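Local coordinates for type-2 ice-structuring protein (Brachyopsis rostratus, PDB 2ZIB), which binds to ice crystals and inhibits their growth, protecting fish blood from freezing in subzero sea water, and is built on a C-type lectin fold, at residues S47-E52 against D82-D87; G63-G68 against A125-K130; G76-T81 against C103-T108; Y88-P93 against K113-L118. One frame throughout, in Å; residues are numbered along the deposited sequence.

Contact 1 of 4, residues S47-E52 against D82-D87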
loop_
_atom_site.group_PDB
_atom_site.type_symbol
_atom_site.label_atom_id
_atom_site.label_comp_id
_atom_site.label_asym_id
_atom_site.label_seq_id
_atom_site.Cartn_x
_atom_site.Cartn_y
_atom_site.Cartn_z
ATOM N N SER A 47 4.412 0.093 0.540
ATOM C CA SER A 47 4.947 0.220 -0.814
ATOM C C SER A 47 5.228 -1.178 -1.360
ATOM O O SER A 47 5.465 -2.128 -0.593
ATOM C CB SER A 47 6.201 1.082 -0.801
ATOM O OG SER A 47 7.213 0.427 -0.057
ATOM N N ILE A 48 5.210 -1.308 -2.686
ATOM C CA ILE A 48 5.323 -2.591 -3.363
ATOM C C ILE A 48 6.378 -2.504 -4.455
ATOM O O ILE A 48 6.360 -1.591 -5.296
ATOM C CB ILE A 48 3.972 -2.992 -3.963
ATOM C CG1 ILE A 48 2.862 -2.992 -2.895
ATOM C CG2 ILE A 48 4.100 -4.350 -4.687
ATOM C CD1 ILE A 48 1.508 -3.492 -3.365
ATOM N N HIS A 49 7.341 -3.429 -4.420
ATOM C CA HIS A 49 8.563 -3.274 -5.237
ATOM C C HIS A 49 8.842 -4.438 -6.144
ATOM O O HIS A 49 9.871 -4.444 -6.811
ATOM C CB HIS A 49 9.760 -3.035 -4.308
ATOM C CG HIS A 49 9.590 -1.781 -3.523
ATOM N ND1 HIS A 49 9.768 -0.552 -4.101
ATOM C CD2 HIS A 49 9.119 -1.558 -2.268
ATOM C CE1 HIS A 49 9.433 0.386 -3.228
ATOM N NE2 HIS A 49 9.059 -0.205 -2.096
ATOM N N SER A 50 7.926 -5.396 -6.200
ATOM C CA SER A 50 8.074 -6.569 -7.081
ATOM C C SER A 50 6.768 -7.272 -7.203
ATOM O O SER A 50 5.877 -7.108 -6.361
ATOM C CB SER A 50 9.088 -7.585 -6.526
ATOM O OG SER A 50 8.627 -8.114 -5.315
ATOM N N LEU A 51 6.665 -8.150 -8.204
ATOM C CA LEU A 51 5.495 -9.006 -8.283
ATOM C C LEU A 51 5.444 -9.930 -7.095
ATOM O O LEU A 51 4.359 -10.254 -6.620
ATOM C CB LEU A 51 5.480 -9.813 -9.595
ATOM C CG LEU A 51 4.218 -10.681 -9.765
ATOM C CD1 LEU A 51 2.840 -9.992 -9.776
ATOM C CD2 LEU A 51 4.379 -11.522 -11.067
ATOM N N GLU A 52 6.609 -10.344 -6.589
ATOM C CA GLU A 52 6.605 -11.157 -5.366
ATOM C C GLU A 52 5.876 -10.485 -4.201
ATOM O O GLU A 52 5.063 -11.121 -3.513
ATOM C CB GLU A 52 8.051 -11.441 -4.971
ATOM C CG GLU A 52 8.279 -12.395 -3.829
ATOM C CD GLU A 52 9.710 -12.905 -3.858
ATOM O OE1 GLU A 52 10.662 -12.084 -3.695
ATOM O OE2 GLU A 52 9.900 -14.109 -4.094
ATOM N N ASP A 82 6.545 6.027 2.179
ATOM C CA ASP A 82 7.740 5.618 2.921
ATOM C C ASP A 82 9.031 6.097 2.241
ATOM O O ASP A 82 10.112 5.787 2.736
ATOM C CB ASP A 82 7.785 4.112 3.144
ATOM C CG ASP A 82 7.867 3.303 1.875
ATOM O OD1 ASP A 82 8.052 3.870 0.775
ATOM O OD2 ASP A 82 7.787 2.047 1.956
ATOM N N GLY A 83 8.952 6.848 1.148
ATOM C CA GLY A 83 10.153 7.381 0.505
ATOM C C GLY A 83 10.906 6.396 -0.369
ATOM O O GLY A 83 11.945 6.769 -0.941
ATOM N N THR A 84 10.450 5.152 -0.497
ATOM C CA THR A 84 11.148 4.169 -1.318
ATOM C C THR A 84 10.875 4.427 -2.796
ATOM O O THR A 84 9.938 5.146 -3.140
ATOM C CB THR A 84 10.722 2.742 -0.951
ATOM O OG1 THR A 84 9.314 2.570 -1.197
ATOM C CG2 THR A 84 11.019 2.423 0.534
ATOM N N PRO A 85 11.709 3.868 -3.689
ATOM C CA PRO A 85 11.528 4.153 -5.100
ATOM C C PRO A 85 10.274 3.545 -5.739
ATOM O O PRO A 85 9.862 2.470 -5.295
ATOM C CB PRO A 85 12.806 3.554 -5.752
ATOM C CG PRO A 85 13.413 2.675 -4.779
ATOM C CD PRO A 85 12.909 3.044 -3.424
ATOM N N VAL A 86 9.679 4.236 -6.721
ATOM C CA VAL A 86 8.632 3.616 -7.518
ATOM C C VAL A 86 9.321 2.829 -8.633
ATOM O O VAL A 86 9.508 3.299 -9.775
ATOM C CB VAL A 86 7.607 4.638 -8.035
ATOM C CG1 VAL A 86 6.446 3.906 -8.736
ATOM C CG2 VAL A 86 7.078 5.493 -6.886
ATOM N N ASP A 87 9.805 1.667 -8.263
ATOM C CA ASP A 87 10.640 0.836 -9.133
ATOM C C ASP A 87 9.884 -0.389 -9.651
ATOM O O ASP A 87 10.435 -1.234 -10.337
ATOM C CB ASP A 87 11.937 0.428 -8.419
ATOM C CG ASP A 87 11.714 -0.322 -7.109
ATOM O OD1 ASP A 87 10.548 -0.452 -6.660
ATOM O OD2 ASP A 87 12.681 -0.801 -6.434
HETATM O O HOH W 1 5.739 0.729 3.294
HETATM O O HOH W 2 7.255 0.584 -6.751
HETATM O O HOH W 3 12.498 -3.472 -6.974
#
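In the C-type lectin fold of this protein, the loop leading into helix 51-60 meets the loop that follows strand 79-80, and His49 and Ser47 face Asp82, Thr84 and Asp87 in a polar chain near the surface. The centre of it is a histidine-carboxylate hydrogen bond: His49 ND1 donates to Asp87 OD1 at 2.7 Å, nearly straight (168°) and in the plane of the imidazole. The carboxylate accepts on its syn side, its own plane turned 75° from the ring. The far side of the ring is used as well, since His49 NE2 donates to Ser47 OG over 2.8 Å. CG stands anti to the carbonyl carbon (chi1 -62°), beside the backbone N. The edge of the ring meets the other loop, His49 CE1 coming within 3.0 Å of Pro85 O.

Ser47 relays the chain, its OG donating in turn to Asp82 OD2 at 2.6 Å. A small hydroxyl suits this place because it can accept from the imidazole and give to the carboxylate at once. The other oxygen, Asp82 OD1, is gripped twice from one face by Thr84: OG1 donates at 2.7 Å, and the backbone N closes an Asx turn. Water 1 joins Ser47 N to Asp82 OD2, and water 3 donates to His49 O and, weakly, to Asp87 OD2. Trp80 lies against both Ser47 and His49.

Both ring nitrogens act as donors here, which is consistent with a protonated imidazole, a form that the carboxylate of Asp87 and the nearby one of Asp82 would favour.

Contact 2 of 4, residues G63-G68 against A125-K130; sequences GIVWIG and ASICAK
Trp66 and Ala125 make the main backbone link, Trp66 N donating to Ala125 O at 2.9 Å. The return bond, from Ile127 N to Trp66 O, is weak at 3.4 Å. The same two carbonyls also receive CA-H...O contacts, from Val65 CA to Ala125 O at 3.2 Å and from Ser126 CA to Trp66 O. Just before the strand, water 4 bridges Ile64 O and Ala125 N, where the two backbones do not bond directly.

These bonds make strand 65-67 a parallel neighbour of strand 124-131 in the central sheet of the C-type lectin fold. The short segments diverge by 38°, and the chain turns a corner at Gly68, consistent with a short pairing.

On one face of the sheet Val65 CG1 sits 4.1 Å from Ala125 CB. Further along, the isoleucines lie side by side and point the same way, Ile67 CG2 meeting Ile127 CG2 at 3.7 Å; the beta-branch of each puts a methyl close to the backbone, where it can reach its neighbour. The side chain of Ile127 also packs on Ile57 and Ile60 of helix 51-60. On the opposite face the short serine lets Trp66 CB and Ser126 CB approach to 4.0 Å. The indole of Trp66 is positioned by NE1, which is hydrogen-bonded to Met29 O and Ala122 O, and by edge-to-face rings of Trp31 and His124.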
loop_
_atom_site.group_PDB
_atom_site.type_symbol
_atom_site.label_atom_id
_atom_site.label_comp_id
_atom_site.label_asym_id
_atom_site.label_seq_id
_atom_site.Cartn_x
_atom_site.Cartn_y
_atom_site.Cartn_z
ATOM N N GLY A 63 -10.038 -7.626 -0.071
ATOM C CA GLY A 63 -10.770 -6.803 -1.081
ATOM C C GLY A 63 -9.914 -5.601 -1.507
ATOM O O GLY A 63 -8.666 -5.651 -1.420
ATOM N N ILE A 64 -10.557 -4.524 -1.952
ATOM C CA ILE A 64 -9.816 -3.264 -2.239
ATOM C C ILE A 64 -9.054 -2.835 -0.994
ATOM O O ILE A 64 -9.587 -2.844 0.128
ATOM C CB ILE A 64 -10.811 -2.142 -2.590
ATOM C CG1 ILE A 64 -11.490 -2.436 -3.931
ATOM C CG2 ILE A 64 -10.072 -0.799 -2.644
ATOM C CD1 ILE A 64 -12.669 -1.529 -4.206
ATOM N N VAL A 65 -7.799 -2.418 -1.181
ATOM C CA VAL A 65 -7.033 -1.847 -0.056
ATOM C C VAL A 65 -6.249 -0.647 -0.532
ATOM O O VAL A 65 -5.641 -0.647 -1.616
ATOM C CB VAL A 65 -6.025 -2.855 0.613
ATOM C CG1 VAL A 65 -6.762 -3.877 1.446
ATOM C CG2 VAL A 65 -5.038 -3.489 -0.389
ATOM N N TRP A 66 -6.244 0.390 0.294
ATOM C CA TRP A 66 -5.279 1.472 0.103
ATOM C C TRP A 66 -3.842 0.994 0.297
ATOM O O TRP A 66 -3.574 0.240 1.222
ATOM C CB TRP A 66 -5.569 2.606 1.079
ATOM C CG TRP A 66 -6.801 3.388 0.844
ATOM C CD1 TRP A 66 -7.773 3.700 1.783
ATOM C CD2 TRP A 66 -7.177 4.094 -0.364
ATOM N NE1 TRP A 66 -8.703 4.551 1.238
ATOM C CE2 TRP A 66 -8.337 4.865 -0.054
ATOM C CE3 TRP A 66 -6.582 4.253 -1.639
ATOM C CZ2 TRP A 66 -8.955 5.698 -1.007
ATOM C CZ3 TRP A 66 -7.215 5.065 -2.582
ATOM C CH2 TRP A 66 -8.387 5.789 -2.252
ATOM N N ILE A 67 -2.962 1.432 -0.597
ATOM C CA ILE A 67 -1.501 1.257 -0.437
ATOM C C ILE A 67 -0.833 2.617 -0.524
ATOM O O ILE A 67 -1.522 3.642 -0.686
ATOM C CB ILE A 67 -0.948 0.195 -1.417
ATOM C CG1 ILE A 67 -1.276 0.553 -2.884
ATOM C CG2 ILE A 67 -1.500 -1.204 -1.010
ATOM C CD1 ILE A 67 -0.587 -0.356 -3.896
ATOM N N GLY A 68 0.502 2.669 -0.418
ATOM C CA GLY A 68 1.115 3.941 -0.073
ATOM C C GLY A 68 1.424 4.928 -1.173
ATOM O O GLY A 68 2.192 5.860 -0.954
ATOM N N ALA A 125 -10.400 -0.515 3.408
ATOM C CA ALA A 125 -9.378 -1.182 4.210
ATOM C C ALA A 125 -7.988 -0.817 3.659
ATOM O O ALA A 125 -7.872 -0.200 2.582
ATOM C CB ALA A 125 -9.631 -2.710 4.176
ATOM N N SER A 126 -6.937 -1.218 4.390
ATOM C CA SER A 126 -5.599 -0.799 3.993
ATOM C C SER A 126 -4.587 -1.794 4.483
ATOM O O SER A 126 -4.877 -2.682 5.302
ATOM C CB SER A 126 -5.335 0.610 4.529
ATOM O OG SER A 126 -5.494 0.665 5.966
ATOM N N ILE A 127 -3.360 -1.599 4.052
ATOM C CA ILE A 127 -2.237 -2.444 4.477
ATOM C C ILE A 127 -1.046 -1.572 4.794
ATOM O O ILE A 127 -0.660 -0.684 3.994
ATOM C CB ILE A 127 -1.913 -3.561 3.474
ATOM C CG1 ILE A 127 -0.840 -4.510 3.999
ATOM C CG2 ILE A 127 -1.658 -3.027 2.151
ATOM C CD1 ILE A 127 -1.311 -5.988 4.090
ATOM N N CYS A 128 -0.491 -1.789 6.002
ATOM C CA CYS A 128 0.718 -1.071 6.422
ATOM C C CYS A 128 1.931 -1.966 6.306
ATOM O O CYS A 128 1.809 -3.197 6.324
ATOM C CB CYS A 128 0.629 -0.661 7.908
ATOM S SG CYS A 128 -0.871 0.261 8.387
ATOM N N ALA A 129 3.113 -1.344 6.244
ATOM C CA ALA A 129 4.368 -2.084 6.301
ATOM C C ALA A 129 5.385 -1.322 7.134
ATOM O O ALA A 129 5.308 -0.090 7.266
ATOM C CB ALA A 129 4.909 -2.318 4.896
ATOM N N LYS A 130 6.358 -2.076 7.657
ATOM C CA LYS A 130 7.524 -1.479 8.327
ATOM C C LYS A 130 8.614 -2.555 8.364
ATOM O O LYS A 130 8.358 -3.741 8.082
ATOM C CB LYS A 130 7.221 -0.993 9.752
ATOM C CG LYS A 130 6.707 -2.076 10.740
ATOM C CD LYS A 130 6.200 -1.412 12.017
ATOM C CE LYS A 130 5.634 -2.414 12.988
ATOM N NZ LYS A 130 5.069 -1.704 14.198
HETATM O O HOH W 4 -11.813 -1.838 1.257
#

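Contact 3 of 4, residues G76-T81 against C103-T108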
loop_
_atom_site.group_PDB
_atom_site.type_symbol
_atom_site.label_atom_id
_atom_site.label_comp_id
_atom_site.label_asym_id
_atom_site.label_seq_id
_atom_site.Cartn_x
_atom_site.Cartn_y
_atom_site.Cartn_z
ATOM N N GLY A 76 0.245 12.835 -12.028
ATOM C CA GLY A 76 0.949 11.676 -12.564
ATOM C C GLY A 76 2.314 11.384 -11.977
ATOM O O GLY A 76 2.923 10.389 -12.387
ATOM N N ALA A 77 2.789 12.187 -11.010
ATOM C CA ALA A 77 4.117 11.936 -10.436
ATOM C C ALA A 77 3.889 11.164 -9.134
ATOM O O ALA A 77 3.561 11.733 -8.102
ATOM C CB ALA A 77 4.821 13.243 -10.220
ATOM N N TRP A 78 3.990 9.844 -9.225
ATOM C CA TRP A 78 3.693 8.940 -8.108
ATOM C C TRP A 78 4.877 8.902 -7.134
ATOM O O TRP A 78 6.033 8.839 -7.544
ATOM C CB TRP A 78 3.313 7.534 -8.646
ATOM C CG TRP A 78 2.023 7.587 -9.354
ATOM C CD1 TRP A 78 1.830 7.823 -10.704
ATOM C CD2 TRP A 78 0.727 7.600 -8.747
ATOM N NE1 TRP A 78 0.490 8.014 -10.942
ATOM C CE2 TRP A 78 -0.205 7.874 -9.757
ATOM C CE3 TRP A 78 0.269 7.470 -7.411
ATOM C CZ2 TRP A 78 -1.573 8.010 -9.500
ATOM C CZ3 TRP A 78 -1.072 7.588 -7.170
ATOM C CH2 TRP A 78 -1.983 7.858 -8.190
ATOM N N SER A 79 4.548 8.805 -5.856
ATOM C CA SER A 79 5.515 8.591 -4.773
ATOM C C SER A 79 4.921 7.665 -3.750
ATOM O O SER A 79 3.700 7.623 -3.559
ATOM C CB SER A 79 5.613 9.954 -3.999
ATOM O OG SER A 79 5.964 11.074 -4.811
ATOM N N TRP A 80 5.800 6.949 -3.056
ATOM C CA TRP A 80 5.397 6.163 -1.891
ATOM C C TRP A 80 5.557 6.973 -0.612
ATOM O O TRP A 80 6.595 7.664 -0.452
ATOM C CB TRP A 80 6.256 4.906 -1.759
ATOM C CG TRP A 80 6.135 3.891 -2.882
ATOM C CD1 TRP A 80 7.141 3.482 -3.738
ATOM C CD2 TRP A 80 4.993 3.082 -3.213
ATOM N NE1 TRP A 80 6.686 2.529 -4.607
ATOM C CE2 TRP A 80 5.377 2.231 -4.289
ATOM C CE3 TRP A 80 3.685 2.974 -2.698
ATOM C CZ2 TRP A 80 4.487 1.315 -4.867
ATOM C CZ3 TRP A 80 2.804 2.048 -3.259
ATOM C CH2 TRP A 80 3.217 1.230 -4.350
ATOM N N THR A 81 4.634 6.837 0.329
ATOM C CA THR A 81 4.767 7.609 1.580
ATOM C C THR A 81 6.011 7.230 2.390
ATOM O O THR A 81 6.480 8.035 3.196
ATOM C CB THR A 81 3.559 7.438 2.474
ATOM O OG1 THR A 81 3.349 6.039 2.706
ATOM C CG2 THR A 81 2.291 8.061 1.854
ATOM N N CYS A 103 -6.246 10.949 -6.763
ATOM C CA CYS A 103 -4.772 10.870 -6.764
ATOM C C CYS A 103 -4.178 9.943 -5.730
ATOM O O CYS A 103 -2.985 9.973 -5.509
ATOM C CB CYS A 103 -4.168 12.289 -6.688
ATOM S SG CYS A 103 -4.582 13.201 -5.169
ATOM N N CYS A 104 -5.014 9.043 -5.194
ATOM C CA CYS A 104 -4.506 8.057 -4.234
ATOM C C CYS A 104 -4.550 6.623 -4.810
ATOM O O CYS A 104 -5.530 6.223 -5.475
ATOM C CB CYS A 104 -5.327 8.125 -2.951
ATOM S SG CYS A 104 -4.840 9.488 -1.892
ATOM N N MET A 105 -3.506 5.833 -4.539
ATOM C CA MET A 105 -3.367 4.505 -5.123
ATOM C C MET A 105 -3.980 3.425 -4.267
ATOM O O MET A 105 -3.758 3.368 -3.050
ATOM C CB MET A 105 -1.884 4.237 -5.271
ATOM C CG MET A 105 -1.508 2.915 -5.949
ATOM S SD MET A 105 0.238 2.500 -5.710
ATOM C CE MET A 105 1.072 3.606 -6.851
ATOM N N GLN A 106 -4.707 2.516 -4.906
ATOM C CA GLN A 106 -5.217 1.351 -4.226
ATOM C C GLN A 106 -4.962 0.100 -5.058
ATOM O O GLN A 106 -4.841 0.167 -6.275
ATOM C CB GLN A 106 -6.723 1.420 -3.975
ATOM C CG GLN A 106 -7.546 1.689 -5.198
ATOM C CD GLN A 106 -9.038 1.692 -4.946
ATOM O OE1 GLN A 106 -9.749 0.963 -5.650
ATOM N NE2 GLN A 106 -9.514 2.467 -3.983
ATOM N N MET A 107 -4.957 -1.039 -4.366
ATOM C CA MET A 107 -5.153 -2.352 -5.025
ATOM C C MET A 107 -6.661 -2.489 -5.213
ATOM O O MET A 107 -7.432 -2.379 -4.223
ATOM C CB MET A 107 -4.598 -3.487 -4.178
ATOM C CG MET A 107 -3.090 -3.351 -3.931
ATOM S SD MET A 107 -2.491 -4.559 -2.726
ATOM C CE MET A 107 -1.653 -5.709 -3.717
ATOM N N THR A 108 -7.092 -2.767 -6.458
ATOM C CA THR A 108 -8.509 -2.858 -6.774
ATOM C C THR A 108 -9.126 -4.204 -6.411
ATOM O O THR A 108 -8.444 -5.121 -5.921
ATOM C CB THR A 108 -8.778 -2.550 -8.244
ATOM O OG1 THR A 108 -8.181 -3.571 -9.070
ATOM C CG2 THR A 108 -8.286 -1.172 -8.689
#
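The indoles of Trp78 and Trp80 both direct their six-membered rings at strand 104-107, and Met105 is received by both. At the edge of Trp78, near the ring plane, lies Cys104 C, while CZ3 approaches Cys103 O obliquely to 3.5 Å and Met105 CB to 3.9 Å. Trp80 meets the sulfur: Met105 SD is 3.5 Å from CH2 and 4.3 Å from the centroid of the six-membered ring, 52° off the normal, an oblique Met-aromatic contact.

Met105 reaches this place by an extended start and a bent end. CG is anti to the backbone N (chi1 -177°), and the turn at chi3 (-76°) carries CE back between the two rings, 4.0 Å from Trp78 CE3 and 4.1 Å from Trp80 CH2. An unbranched, flexible thioether suits a site walled by two rigid indoles.

The contact joins the two-stranded sheet of 69-70 and 79-80 to the larger sheet of the C-type lectin fold. Cys103 and Cys104 form a classic beta bulge opposite Leu118. Two disulfides leave from it, Cys103 to Cys72 and Cys104 to Cys120.

Beyond this first layer, Trp78 NE1 is hydrogen-bonded to Asp98 OD1, which fixes the far edge of that indole, and its ring meets that of Trp91. Strand 65-67 backs Met105 through Ile67, and Trp115 of strand 115-118 also touches Met105.

Contact 4 of 4, residues Y88-P93 against K113-L118; sequences YRTWCP and KCWDDL
Trp115 forms an aromatic cluster with Tyr88 and Trp91 and is covered on one face by Thr90, at a point of the C-type lectin fold where the loop 88-93 runs across the start of strand 115-118. Trp91 and Trp115 form a T-shaped pair: the edge of Trp115 is directed at a face of Trp91, planes at 81°, with Trp115 CE3 4.3 Å above the centre of that face. Trp91 CE3 in turn lies 3.6 Å from Trp115 CB.

Thr90 comes onto the face of Trp115 at about a right angle. Its OG1 is anti to the backbone N (chi1 -175°), which leaves the methyl CG2 to cover the indole in a CH-pi contact, 3.6 Å from the centroid of the five-membered ring. A threonine suits this spot because its short, branched side chain offers a methyl to the indole close to the backbone. Tyr88 crosses obliquely at the other end of the indole, its CD2 4.0 Å from Trp115 CH2. Trp115 NE1 is hydrogen-bonded to Gln54 OE1 of helix 51-60, which ties the indole to the helix.

Two backbone bonds frame the pairing of Trp91 with Trp115: Trp115 N donates to Thr90 O at 2.9 Å, and Cys92 N to Trp115 O at 2.8 Å. Next to them the two chains are joined covalently, Cys92 SG lying 2.1 Å from Cys114 SG in a disulfide with a torsion of 94° about the S-S bond.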
loop_
_atom_site.group_PDB
_atom_site.type_symbol
_atom_site.label_atom_id
_atom_site.label_comp_id
_atom_site.label_asym_id
_atom_site.label_seq_id
_atom_site.Cartn_x
_atom_site.Cartn_y
_atom_site.Cartn_z
ATOM N N TYR A 88 8.597 -0.456 -9.361
ATOM C CA TYR A 88 7.700 -1.505 -9.815
ATOM C C TYR A 88 6.301 -0.881 -9.926
ATOM O O TYR A 88 5.865 -0.114 -9.046
ATOM C CB TYR A 88 7.669 -2.652 -8.815
ATOM C CG TYR A 88 6.637 -3.686 -9.093
ATOM C CD1 TYR A 88 6.793 -4.608 -10.152
ATOM C CD2 TYR A 88 5.467 -3.739 -8.317
ATOM C CE1 TYR A 88 5.824 -5.559 -10.404
ATOM C CE2 TYR A 88 4.492 -4.698 -8.580
ATOM C CZ TYR A 88 4.675 -5.594 -9.624
ATOM O OH TYR A 88 3.686 -6.538 -9.873
ATOM N N ARG A 89 5.591 -1.252 -10.979
ATOM C CA ARG A 89 4.191 -0.852 -11.135
ATOM C C ARG A 89 3.374 -1.985 -11.681
ATOM O O ARG A 89 3.824 -2.755 -12.524
ATOM C CB ARG A 89 4.074 0.337 -12.107
ATOM C CG ARG A 89 4.865 1.569 -11.661
ATOM C CD ARG A 89 5.190 2.534 -12.790
ATOM N NE ARG A 89 6.291 2.079 -13.617
ATOM C CZ ARG A 89 6.607 2.633 -14.793
ATOM N NH1 ARG A 89 5.904 3.664 -15.256
ATOM N NH2 ARG A 89 7.634 2.168 -15.507
ATOM N N THR A 90 2.128 -2.073 -11.215
ATOM C CA THR A 90 1.180 -3.037 -11.805
ATOM C C THR A 90 -0.218 -2.410 -11.857
ATOM O O THR A 90 -1.202 -2.906 -11.284
ATOM C CB THR A 90 1.277 -4.412 -11.106
ATOM O OG1 THR A 90 0.437 -5.344 -11.783
ATOM C CG2 THR A 90 0.911 -4.390 -9.603
ATOM N N TRP A 91 -0.286 -1.295 -12.578
ATOM C CA TRP A 91 -1.542 -0.613 -12.804
ATOM C C TRP A 91 -2.512 -1.487 -13.617
ATOM O O TRP A 91 -2.103 -2.266 -14.517
ATOM C CB TRP A 91 -1.315 0.670 -13.589
ATOM C CG TRP A 91 -0.511 1.696 -12.846
ATOM C CD1 TRP A 91 0.784 2.091 -13.118
ATOM C CD2 TRP A 91 -0.974 2.527 -11.763
ATOM N NE1 TRP A 91 1.154 3.082 -12.234
ATOM C CE2 TRP A 91 0.087 3.396 -11.418
ATOM C CE3 TRP A 91 -2.196 2.649 -11.083
ATOM C CZ2 TRP A 91 -0.006 4.343 -10.384
ATOM C CZ3 TRP A 91 -2.303 3.596 -10.055
ATOM C CH2 TRP A 91 -1.197 4.427 -9.708
ATOM N N CYS A 92 -3.800 -1.390 -13.300
ATOM C CA CYS A 92 -4.836 -2.014 -14.144
ATOM C C CYS A 92 -4.769 -1.455 -15.573
ATOM O O CYS A 92 -4.253 -0.367 -15.798
ATOM C CB CYS A 92 -6.206 -1.696 -13.566
ATOM S SG CYS A 92 -6.459 -2.303 -11.888
ATOM N N PRO A 93 -5.348 -2.163 -16.545
ATOM C CA PRO A 93 -5.354 -1.652 -17.917
ATOM C C PRO A 93 -5.924 -0.256 -17.980
ATOM O O PRO A 93 -6.939 0.028 -17.376
ATOM C CB PRO A 93 -6.277 -2.641 -18.675
ATOM C CG PRO A 93 -6.178 -3.891 -17.908
ATOM C CD PRO A 93 -6.018 -3.478 -16.436
ATOM N N LYS A 113 -5.478 -7.810 -8.084
ATOM C CA LYS A 113 -5.200 -6.616 -7.228
ATOM C C LYS A 113 -4.435 -5.549 -7.990
ATOM O O LYS A 113 -3.689 -4.758 -7.404
ATOM C CB LYS A 113 -4.452 -7.075 -5.959
ATOM C CG LYS A 113 -5.311 -7.896 -5.054
ATOM C CD LYS A 113 -6.068 -6.965 -4.070
ATOM C CE LYS A 113 -7.408 -7.561 -3.575
ATOM N NZ LYS A 113 -8.433 -7.659 -4.728
ATOM N N CYS A 114 -4.662 -5.463 -9.304
ATOM C CA CYS A 114 -4.020 -4.408 -10.059
ATOM C C CYS A 114 -4.376 -3.041 -9.484
ATOM O O CYS A 114 -5.464 -2.836 -8.888
ATOM C CB CYS A 114 -4.360 -4.517 -11.555
ATOM S SG CYS A 114 -6.118 -4.340 -12.007
ATOM N N TRP A 115 -3.471 -2.075 -9.686
ATOM C CA TRP A 115 -3.615 -0.777 -9.029
ATOM C C TRP A 115 -4.462 0.221 -9.824
ATOM O O TRP A 115 -4.494 0.184 -11.059
ATOM C CB TRP A 115 -2.247 -0.134 -8.821
ATOM C CG TRP A 115 -1.252 -0.996 -8.100
ATOM C CD1 TRP A 115 -1.439 -2.188 -7.422
ATOM C CD2 TRP A 115 0.140 -0.730 -8.049
ATOM N NE1 TRP A 115 -0.232 -2.649 -6.919
ATOM C CE2 TRP A 115 0.752 -1.780 -7.310
ATOM C CE3 TRP A 115 0.956 0.311 -8.563
ATOM C CZ2 TRP A 115 2.150 -1.823 -7.061
ATOM C CZ3 TRP A 115 2.358 0.272 -8.298
ATOM C CH2 TRP A 115 2.923 -0.799 -7.559
ATOM N N ASP A 116 -5.120 1.132 -9.117
ATOM C CA ASP A 116 -5.863 2.207 -9.740
ATOM C C ASP A 116 -5.772 3.424 -8.845
ATOM O O ASP A 116 -5.520 3.290 -7.635
ATOM C CB ASP A 116 -7.308 1.762 -9.990
ATOM C CG ASP A 116 -8.080 2.627 -10.963
ATOM O OD1 ASP A 116 -7.533 3.559 -11.587
ATOM O OD2 ASP A 116 -9.282 2.328 -11.152
ATOM N N ASP A 117 -5.994 4.596 -9.447
ATOM C CA ASP A 117 -5.955 5.859 -8.711
ATOM C C ASP A 117 -7.364 6.380 -8.525
ATOM O O ASP A 117 -8.103 6.581 -9.487
ATOM C CB ASP A 117 -4.992 6.870 -9.396
ATOM C CG ASP A 117 -5.210 7.130 -10.877
ATOM O OD1 ASP A 117 -5.780 6.336 -11.663
ATOM O OD2 ASP A 117 -4.685 8.183 -11.323
ATOM N N LEU A 118 -7.749 6.505 -7.259
ATOM C CA LEU A 118 -9.133 6.819 -6.857
ATOM C C LEU A 118 -9.123 8.098 -6.013
ATOM O O LEU A 118 -8.058 8.516 -5.521
ATOM C CB LEU A 118 -9.686 5.673 -5.985
ATOM C CG LEU A 118 -10.338 4.510 -6.717
ATOM C CD1 LEU A 118 -11.642 4.880 -7.355
ATOM C CD2 LEU A 118 -9.445 3.790 -7.760
#

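In the fold
All four contacts belong to one C-type lectin domain, and their centres lie 9 to 13 Å apart. Contacts 2, 3 and 4 share its main sheet: strand 65-67 of contact 2 pairs with strand 104-107 of contact 3, which pairs with strand 115-118 of contact 4. Contact 1 is a surface contact and meets contact 3 at Trp80, whose CD2 is 3.4 Å from Ser47 CB. Ile48 leads inward from it, with CD1 3.8 Å from Ile67 CD1 of contact 2 and CB 3.8 Å from Trp115 CZ2 of contact 4. Contacts 3 and 4, the closest pair, also meet where Trp78 CH2 packs 3.4 Å from Asp117 CB. A sulfate ion, probably from the crystallisation liquor, lies about 5 Å from the Asp82 side chain.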